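Local coordinates for probable arabinosyltransferase C (Mycobacterium tuberculosis, PDB 3PTY), which polymerises arabinose into the arabinan of mycobacterial cell-wall arabinogalactan, and is represented here by its carbohydrate-binding, lectin-like C-terminal domain, at residues A34-V39 / L331-F336; V166-G171 / A241-R246; L180-D185 / S216-T221. All blocks are in the same frame, centred on the assembly; numbering follows the deposited sequence.

Interaction 1. Residues A34-V39 / L331-F336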
loop_
_atom_site.group_PDB
_atom_site.type_symbol
_atom_site.label_atom_id
_atom_site.label_comp_id
_atom_site.label_asym_id
_atom_site.label_seq_id
_atom_site.Cartn_x
_atom_site.Cartn_y
_atom_site.Cartn_z
ATOM N N ALA A 34 15.582 5.076 7.248
ATOM C CA ALA A 34 15.567 4.543 8.613
ATOM C C ALA A 34 16.242 5.489 9.611
ATOM O O ALA A 34 16.012 5.406 10.817
ATOM C CB ALA A 34 16.225 3.156 8.663
ATOM N N GLU A 35 17.091 6.377 9.110
ATOM C CA GLU A 35 17.771 7.331 9.979
ATOM C C GLU A 35 16.911 8.573 10.224
ATOM O O GLU A 35 17.181 9.348 11.137
ATOM C CB GLU A 35 19.117 7.738 9.366
ATOM C CG GLU A 35 20.083 6.572 9.181
ATOM C CD GLU A 35 21.363 6.958 8.450
ATOM O OE1 GLU A 35 22.104 6.039 8.037
ATOM O OE2 GLU A 35 21.630 8.171 8.288
ATOM N N ASP A 36 15.882 8.766 9.404
ATOM C CA ASP A 36 15.062 9.982 9.490
ATOM C C ASP A 36 13.694 9.761 10.135
ATOM O O ASP A 36 13.065 10.713 10.597
ATOM C CB ASP A 36 14.884 10.611 8.109
ATOM C CG ASP A 36 16.162 11.274 7.602
ATOM O OD1 ASP A 36 17.263 10.788 7.930
ATOM O OD2 ASP A 36 16.069 12.284 6.877
ATOM N N VAL A 37 13.219 8.519 10.147
ATOM C CA VAL A 37 11.980 8.205 10.862
ATOM C C VAL A 37 12.310 8.052 12.342
ATOM O O VAL A 37 13.175 7.259 12.712
ATOM C CB VAL A 37 11.302 6.918 10.319
ATOM C CG1 VAL A 37 10.076 6.547 11.158
ATOM C CG2 VAL A 37 10.896 7.104 8.862
ATOM N N LEU A 38 11.642 8.833 13.184
ATOM C CA LEU A 38 11.845 8.769 14.626
ATOM C C LEU A 38 10.680 8.024 15.269
ATOM O O LEU A 38 9.524 8.380 15.063
ATOM C CB LEU A 38 11.967 10.182 15.210
ATOM C CG LEU A 38 13.126 11.019 14.659
ATOM C CD1 LEU A 38 13.271 12.339 15.415
ATOM C CD2 LEU A 38 14.410 10.223 14.735
ATOM N N VAL A 39 10.990 6.999 16.054
ATOM C CA VAL A 39 9.968 6.076 16.534
ATOM C C VAL A 39 9.756 6.243 18.030
ATOM O O VAL A 39 10.717 6.305 18.796
ATOM C CB VAL A 39 10.375 4.620 16.252
ATOM C CG1 VAL A 39 9.369 3.648 16.861
ATOM C CG2 VAL A 39 10.520 4.396 14.744
ATOM N N LEU A 331 8.525 11.895 11.048
ATOM C CA LEU A 331 9.623 12.126 10.106
ATOM C C LEU A 331 10.410 13.372 10.515
ATOM O O LEU A 331 9.877 14.479 10.501
ATOM C CB LEU A 331 9.076 12.306 8.689
ATOM C CG LEU A 331 10.119 12.498 7.587
ATOM C CD1 LEU A 331 11.024 11.268 7.490
ATOM C CD2 LEU A 331 9.440 12.786 6.248
ATOM N N LYS A 332 11.679 13.190 10.870
ATOM C CA LYS A 332 12.544 14.299 11.299
ATOM C C LYS A 332 12.579 15.495 10.325
ATOM O O LYS A 332 12.633 16.661 10.749
ATOM C CB LYS A 332 13.963 13.773 11.523
ATOM C CG LYS A 332 14.971 14.825 11.925
ATOM C CD LYS A 332 16.320 14.198 12.255
ATOM C CE LYS A 332 16.910 13.495 11.045
ATOM N NZ LYS A 332 18.372 13.251 11.209
ATOM N N ASP A 333 12.545 15.202 9.028
ATOM C CA ASP A 333 12.604 16.227 7.976
ATOM C C ASP A 333 11.331 17.062 7.811
ATOM O O ASP A 333 11.372 18.151 7.239
ATOM C CB ASP A 333 12.940 15.581 6.634
ATOM C CG ASP A 333 14.182 14.720 6.704
ATOM O OD1 ASP A 333 14.041 13.500 6.938
ATOM O OD2 ASP A 333 15.292 15.272 6.549
ATOM N N ASP A 334 10.204 16.542 8.288
ATOM C CA ASP A 334 8.938 17.253 8.179
ATOM C C ASP A 334 7.977 16.679 9.194
ATOM O O ASP A 334 7.358 15.655 8.938
ATOM C CB ASP A 334 8.355 17.111 6.763
ATOM C CG ASP A 334 7.055 17.892 6.576
ATOM O OD1 ASP A 334 6.495 18.436 7.576
ATOM O OD2 ASP A 334 6.589 17.962 5.417
ATOM N N TRP A 335 7.841 17.350 10.336
ATOM C CA TRP A 335 7.093 16.806 11.463
ATOM C C TRP A 335 5.608 16.696 11.177
ATOM O O TRP A 335 4.870 16.082 11.944
ATOM C CB TRP A 335 7.291 17.667 12.720
ATOM C CG TRP A 335 8.718 17.853 13.141
ATOM C CD1 TRP A 335 9.440 19.015 13.094
ATOM C CD2 TRP A 335 9.597 16.858 13.693
ATOM N NE1 TRP A 335 10.710 18.802 13.573
ATOM C CE2 TRP A 335 10.832 17.489 13.947
ATOM C CE3 TRP A 335 9.460 15.503 13.991
ATOM C CZ2 TRP A 335 11.925 16.806 14.483
ATOM C CZ3 TRP A 335 10.544 14.827 14.528
ATOM C CH2 TRP A 335 11.760 15.481 14.768
ATOM N N PHE A 336 5.162 17.312 10.088
ATOM C CA PHE A 336 3.748 17.303 9.737
ATOM C C PHE A 336 3.452 16.343 8.583
ATOM O O PHE A 336 2.328 16.274 8.102
ATOM C CB PHE A 336 3.258 18.713 9.370
ATOM C CG PHE A 336 3.330 19.706 10.508
ATOM C CD1 PHE A 336 3.189 21.065 10.267
ATOM C CD2 PHE A 336 3.541 19.281 11.810
ATOM C CE1 PHE A 336 3.248 21.985 11.309
ATOM C CE2 PHE A 336 3.610 20.186 12.858
ATOM C CZ PHE A 336 3.464 21.542 12.607
#

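Interaction 2. Residues V166-G171 / A241-R246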
loop_
_atom_site.group_PDB
_atom_site.type_symbol
_atom_site.label_atom_id
_atom_site.label_comp_id
_atom_site.label_asym_id
_atom_site.label_seq_id
_atom_site.Cartn_x
_atom_site.Cartn_y
_atom_site.Cartn_z
ATOM N N VAL A 166 2.540 16.430 21.598
ATOM C CA VAL A 166 1.704 15.517 20.830
ATOM C C VAL A 166 0.481 15.093 21.622
ATOM O O VAL A 166 0.557 14.872 22.829
ATOM C CB VAL A 166 2.506 14.271 20.397
ATOM C CG1 VAL A 166 1.575 13.163 19.891
ATOM C CG2 VAL A 166 3.529 14.658 19.335
ATOM N N VAL A 167 -0.648 14.985 20.930
ATOM C CA VAL A 167 -1.859 14.446 21.527
ATOM C C VAL A 167 -2.433 13.386 20.595
ATOM O O VAL A 167 -2.708 13.663 19.433
ATOM C CB VAL A 167 -2.914 15.551 21.734
ATOM C CG1 VAL A 167 -4.266 14.940 22.091
ATOM C CG2 VAL A 167 -2.449 16.529 22.808
ATOM N N THR A 168 -2.597 12.169 21.097
ATOM C CA THR A 168 -3.296 11.142 20.326
ATOM C C THR A 168 -4.806 11.411 20.338
ATOM O O THR A 168 -5.408 11.560 21.406
ATOM C CB THR A 168 -2.984 9.750 20.867
ATOM O OG1 THR A 168 -1.587 9.488 20.670
ATOM C CG2 THR A 168 -3.810 8.685 20.139
ATOM N N ALA A 169 -5.408 11.492 19.153
ATOM C CA ALA A 169 -6.806 11.905 19.022
ATOM C C ALA A 169 -7.525 11.093 17.954
ATOM O O ALA A 169 -6.891 10.526 17.066
ATOM C CB ALA A 169 -6.884 13.405 18.670
ATOM N N ALA A 170 -8.852 11.045 18.046
ATOM C CA ALA A 170 -9.674 10.421 17.016
ATOM C C ALA A 170 -10.847 11.327 16.688
ATOM O O ALA A 170 -11.118 12.287 17.414
ATOM C CB ALA A 170 -10.174 9.043 17.477
ATOM N N GLY A 171 -11.542 11.022 15.595
ATOM C CA GLY A 171 -12.730 11.768 15.227
ATOM C C GLY A 171 -12.567 12.630 13.991
ATOM O O GLY A 171 -11.562 12.544 13.287
ATOM N N ALA A 241 -12.214 12.808 20.092
ATOM C CA ALA A 241 -11.731 12.057 21.250
ATOM C C ALA A 241 -10.268 12.408 21.495
ATOM O O ALA A 241 -9.480 12.478 20.550
ATOM C CB ALA A 241 -11.891 10.554 21.033
ATOM N N LEU A 242 -9.908 12.623 22.758
ATOM C CA LEU A 242 -8.561 13.068 23.106
ATOM C C LEU A 242 -7.953 12.232 24.218
ATOM O O LEU A 242 -8.663 11.594 24.990
ATOM C CB LEU A 242 -8.571 14.535 23.561
ATOM C CG LEU A 242 -9.096 15.600 22.590
ATOM C CD1 LEU A 242 -9.123 16.952 23.279
ATOM C CD2 LEU A 242 -8.246 15.658 21.334
ATOM N N THR A 243 -6.627 12.257 24.291
ATOM C CA THR A 243 -5.887 11.673 25.401
ATOM C C THR A 243 -4.929 12.772 25.856
ATOM O O THR A 243 -4.839 13.809 25.197
ATOM C CB THR A 243 -5.101 10.427 24.957
ATOM O OG1 THR A 243 -4.308 10.757 23.812
ATOM C CG2 THR A 243 -6.057 9.284 24.597
ATOM N N PRO A 244 -4.225 12.570 26.984
ATOM C CA PRO A 244 -3.423 13.685 27.518
ATOM C C PRO A 244 -2.190 14.037 26.694
ATOM O O PRO A 244 -1.734 13.227 25.885
ATOM C CB PRO A 244 -3.009 13.185 28.912
ATOM C CG PRO A 244 -4.101 12.227 29.298
ATOM C CD PRO A 244 -4.404 11.505 27.983
ATOM N N PRO A 245 -1.645 15.245 26.911
ATOM C CA PRO A 245 -0.506 15.734 26.126
ATOM C C PRO A 245 0.806 15.069 26.520
ATOM O O PRO A 245 1.014 14.703 27.682
ATOM C CB PRO A 245 -0.451 17.225 26.470
ATOM C CG PRO A 245 -1.092 17.329 27.840
ATOM C CD PRO A 245 -2.130 16.232 27.894
ATOM N N ARG A 246 1.693 14.923 25.546
ATOM C CA ARG A 246 3.005 14.358 25.807
ATOM C C ARG A 246 4.065 14.975 24.912
ATOM O O ARG A 246 3.757 15.610 23.898
ATOM C CB ARG A 246 2.975 12.841 25.600
ATOM C CG ARG A 246 2.798 12.411 24.145
ATOM C CD ARG A 246 2.601 10.903 24.065
ATOM N NE ARG A 246 2.761 10.354 22.719
ATOM C CZ ARG A 246 1.756 10.104 21.888
ATOM N NH1 ARG A 246 0.507 10.379 22.250
ATOM N NH2 ARG A 246 1.995 9.580 20.686
HETATM O O HOH W 1 -1.631 11.538 23.914
#

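Interaction 3. Residues L180-D185 / S216-T221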
loop_
_atom_site.group_PDB
_atom_site.type_symbol
_atom_site.label_atom_id
_atom_site.label_comp_id
_atom_site.label_asym_id
_atom_site.label_seq_id
_atom_site.Cartn_x
_atom_site.Cartn_y
_atom_site.Cartn_z
ATOM N N LEU A 180 -4.166 23.975 22.122
ATOM C CA LEU A 180 -3.316 23.854 23.287
ATOM C C LEU A 180 -3.127 25.254 23.848
ATOM O O LEU A 180 -2.653 26.144 23.144
ATOM C CB LEU A 180 -1.952 23.297 22.868
ATOM C CG LEU A 180 -0.883 23.155 23.955
ATOM C CD1 LEU A 180 -1.087 21.877 24.750
ATOM C CD2 LEU A 180 0.499 23.175 23.325
ATOM N N GLN A 181 -3.501 25.455 25.105
ATOM C CA GLN A 181 -3.264 26.731 25.769
ATOM C C GLN A 181 -2.055 26.603 26.684
ATOM O O GLN A 181 -1.811 25.537 27.245
ATOM C CB GLN A 181 -4.491 27.150 26.581
ATOM C CG GLN A 181 -5.749 27.359 25.753
ATOM C CD GLN A 181 -6.904 27.896 26.577
ATOM O OE1 GLN A 181 -6.884 27.829 27.803
ATOM N NE2 GLN A 181 -7.920 28.431 25.905
ATOM N N TRP A 182 -1.294 27.685 26.823
ATOM C CA TRP A 182 -0.163 27.708 27.741
ATOM C C TRP A 182 -0.304 28.827 28.764
ATOM O O TRP A 182 -1.113 29.750 28.595
ATOM C CB TRP A 182 1.162 27.852 26.983
ATOM C CG TRP A 182 1.239 29.079 26.112
ATOM C CD1 TRP A 182 1.380 30.380 26.527
ATOM C CD2 TRP A 182 1.208 29.116 24.681
ATOM N NE1 TRP A 182 1.424 31.218 25.437
ATOM C CE2 TRP A 182 1.323 30.466 24.292
ATOM C CE3 TRP A 182 1.092 28.134 23.687
ATOM C CZ2 TRP A 182 1.325 30.861 22.951
ATOM C CZ3 TRP A 182 1.093 28.532 22.351
ATOM C CH2 TRP A 182 1.206 29.883 22.001
ATOM N N ALA A 183 0.503 28.754 29.815
ATOM C CA ALA A 183 0.420 29.716 30.905
ATOM C C ALA A 183 1.660 29.665 31.782
ATOM O O ALA A 183 2.342 28.636 31.852
ATOM C CB ALA A 183 -0.830 29.443 31.754
ATOM N N THR A 184 1.946 30.785 32.443
ATOM C CA THR A 184 2.918 30.821 33.526
ATOM C C THR A 184 2.223 30.322 34.793
ATOM O O THR A 184 0.999 30.178 34.818
ATOM C CB THR A 184 3.380 32.264 33.796
ATOM O OG1 THR A 184 2.248 33.046 34.190
ATOM C CG2 THR A 184 4.009 32.879 32.544
ATOM N N ASP A 185 2.996 30.071 35.847
ATOM C CA ASP A 185 2.414 29.651 37.120
ATOM C C ASP A 185 1.377 30.660 37.595
ATOM O O ASP A 185 0.289 30.293 38.040
ATOM C CB ASP A 185 3.500 29.489 38.182
ATOM C CG ASP A 185 4.298 28.214 38.011
ATOM O OD1 ASP A 185 3.929 27.380 37.151
ATOM O OD2 ASP A 185 5.295 28.038 38.744
ATOM N N SER A 216 8.544 24.795 19.614
ATOM C CA SER A 216 9.125 26.110 19.341
ATOM C C SER A 216 8.085 27.223 19.401
ATOM O O SER A 216 8.423 28.372 19.635
ATOM C CB SER A 216 9.833 26.126 17.981
ATOM O OG SER A 216 8.900 25.994 16.920
ATOM N N ALA A 217 6.818 26.887 19.189
ATOM C CA ALA A 217 5.767 27.902 19.213
ATOM C C ALA A 217 5.386 28.324 20.634
ATOM O O ALA A 217 4.773 29.373 20.829
ATOM C CB ALA A 217 4.531 27.408 18.459
ATOM N N ILE A 218 5.732 27.502 21.622
ATOM C CA ILE A 218 5.378 27.800 23.010
ATOM C C ILE A 218 6.404 28.733 23.647
ATOM O O ILE A 218 7.593 28.431 23.657
ATOM C CB ILE A 218 5.285 26.522 23.862
ATOM C CG1 ILE A 218 4.338 25.510 23.212
ATOM C CG2 ILE A 218 4.817 26.859 25.280
ATOM C CD1 ILE A 218 4.156 24.239 24.036
ATOM N N PRO A 219 5.946 29.874 24.187
ATOM C CA PRO A 219 6.899 30.829 24.768
ATOM C C PRO A 219 7.721 30.204 25.896
ATOM O O PRO A 219 7.216 29.375 26.650
ATOM C CB PRO A 219 5.998 31.946 25.318
ATOM C CG PRO A 219 4.719 31.827 24.545
ATOM C CD PRO A 219 4.556 30.349 24.276
ATOM N N SER A 220 8.972 30.628 26.018
ATOM C CA SER A 220 9.914 30.044 26.973
ATOM C C SER A 220 9.511 30.232 28.433
ATOM O O SER A 220 9.964 29.492 29.303
ATOM C CB SER A 220 11.314 30.626 26.750
ATOM O OG SER A 220 11.321 32.020 27.010
ATOM N N THR A 221 8.666 31.221 28.700
ATOM C CA THR A 221 8.201 31.478 30.055
ATOM C C THR A 221 6.970 30.648 30.426
ATOM O O THR A 221 6.545 30.649 31.575
ATOM C CB THR A 221 7.810 32.939 30.227
ATOM O OG1 THR A 221 6.902 33.298 29.181
ATOM C CG2 THR A 221 9.045 33.839 30.167
#

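Interaction 1. Residues A34-V39 / L331-F336
Asp36 and Lys332 meet through their backbones: the amide N of Lys332 donates to Asp36 O over 2.9 Å, nearly straight at 168°. One residue along, Val37 and Leu331 form a non-hydrogen-bonded antiparallel pair, with Val37 CG2 and Leu331 CD1 at 4.4 Å. Here strand 322-331 gives out against the start of strand 37-40.

Leu331 CD1 also lies 4.0 Å from the CB of Asp36. Farther along the strand, Leu38 reaches out with CD1 to the edge of the Trp335 indole, lying in its plane and 3.5 Å from CH2. CG of Trp335 stands beside the backbone N (chi1 -56°), which folds the ring back over the turn, so that the carbonyl oxygens of Leu331 and Lys332 lie over one face near its rim. Lys332 bends at chi3 (62°), yet its NZ stays 4.2 Å from Asp36 OD1, beyond a salt bridge.

A type I beta turn from Leu331 to Asp334, closed by Asp334 N donating to Leu331 O over 3.0 Å, carries the chain away from the strand. Asp334 continues it as an Asx turn, its OD1 accepting the amide of Phe336 from above the carboxylate plane. Outside the two segments, Lys29 forms a salt bridge with Asp36 OD1, while Trp267 of the second subunit packs on Leu331.

Asp333 belongs to the pocket of the bound octyl arabinofuranoside, which also touches Leu331. Asp36 is thus gripped twice, by Lys29 at its carboxylate and by the amide of Lys332 at its backbone oxygen, and this double hold fixes the start of strand 37-40 beside the turn that carries Asp333 into the arabinoside pocket.

Interaction 2. Residues V166-G171 / A241-R246
Val166 and Arg246 open an antiparallel pairing inside the larger sheet of this beta-sandwich domain, where strand 164-171 runs beside strand 240-242 and the loop after it. Two pairs of reciprocal backbone bonds mark its ends: Val166 with Arg246, and Ala170 with Ala241. Between them the strands part, and a water accepts from Thr168 N while donating to Thr243 OG1 and Pro244 O.

One set of apolar contacts joins Val167, Ala169, Leu242 and Pro245. Leu242 CD2 lies 3.7 Å from Ala169 CB and also reaches Val167 CG1, while Val167 CG2 rests against Pro245. Leu227 of strand 224-231 continues this packing beyond Val167 and Pro245.

The polar contacts centre on Thr168, Thr243 and Arg246. With its OG1 between backbone N and carbonyl carbon (chi1 52°), Thr243 donates to Thr168 O over 2.8 Å, in the carbonyl plane on a lone pair. Arg246 is buried: NE pairs with Glu40, NH2 with Asn210, and Asn210 also binds Thr168 OG1. Val166 CG1 sits over the centre of the guanidinium face, 3.6 Å above it, whereas NH1 donates within the plane to Thr168 OG1 at 2.8 Å and 167°.

Interaction 3. Residues L180-D185 / S216-T221
Trp182 and Ile218 lie 7.3 Å apart at their CA atoms, and residues 180-184 run 21° from the direction of residues 217-221, a separation that side chains span without any pairing of the two backbones. The indole of Trp182 does most of the spanning. Its CG lies between the backbone N and the carbonyl carbon (chi1 57°), and the ring is thereby presented face-on to Pro219.

The proline comes in over that face with the CD edge of its pyrrolidine. CD stands 3.5 Å from the centroid of the five-membered ring and 20° off its normal, a CH-pi contact in which CD is displaced toward the rim and comes to 3.2 Å from CE2. CG follows alongside, 3.5 Å from NE1. At the far end of the indole, the carbonyl O of Ala217 approaches CH2 obliquely.

Ile218, the residue before the proline, sends its two branches to different partners. CG2 touches the CB of Trp182 at 4.2 Å; the longer branch ends in CD1, 3.9 Å from Leu180 CD2, the two side chains crossing at about a right angle. Phe199, Val225 and Leu227 from the adjoining strands touch Leu180, and Trp182 packs on Met197 and Val225, so Ile218 extends a layer that begins inside the sheet.

Where the strand ends, Thr184 CG2 lies 3.5 Å from Thr221 O. Its hydroxyl caps a backbone N of helix 185-189, and Thr184 is thus the N-cap. Segment 216-221 is part of the connection that leaves strand 209-214 and passes strands 195-202 and 178-183 to make strand 224-231, on the other side of 178-183: a Greek key, a topology common in antiparallel beta-sandwiches.

Interactions 2 and 3 belong to the same antiparallel sheet: strands 164-171 and 178-183 follow each other in the chain, the two contacts lie with centres 18 Å apart, and their nearest atoms come to about 5 Å without touching. Interaction 1 belongs to the other, mixed sheet, its centre 20 Å from that of interaction 2 and 25 Å from that of interaction 3. The segments are nested along the chain, 180-185/216-221 inside 166-171/241-246 and both inside 34-39/331-336. Only interaction 1 holds a residue of the arabinoside pocket, Asp333, whose side chain is about 4 Å from the ligand; Ala241 of interaction 2 has its side chain about 11 Å from the calcium ion.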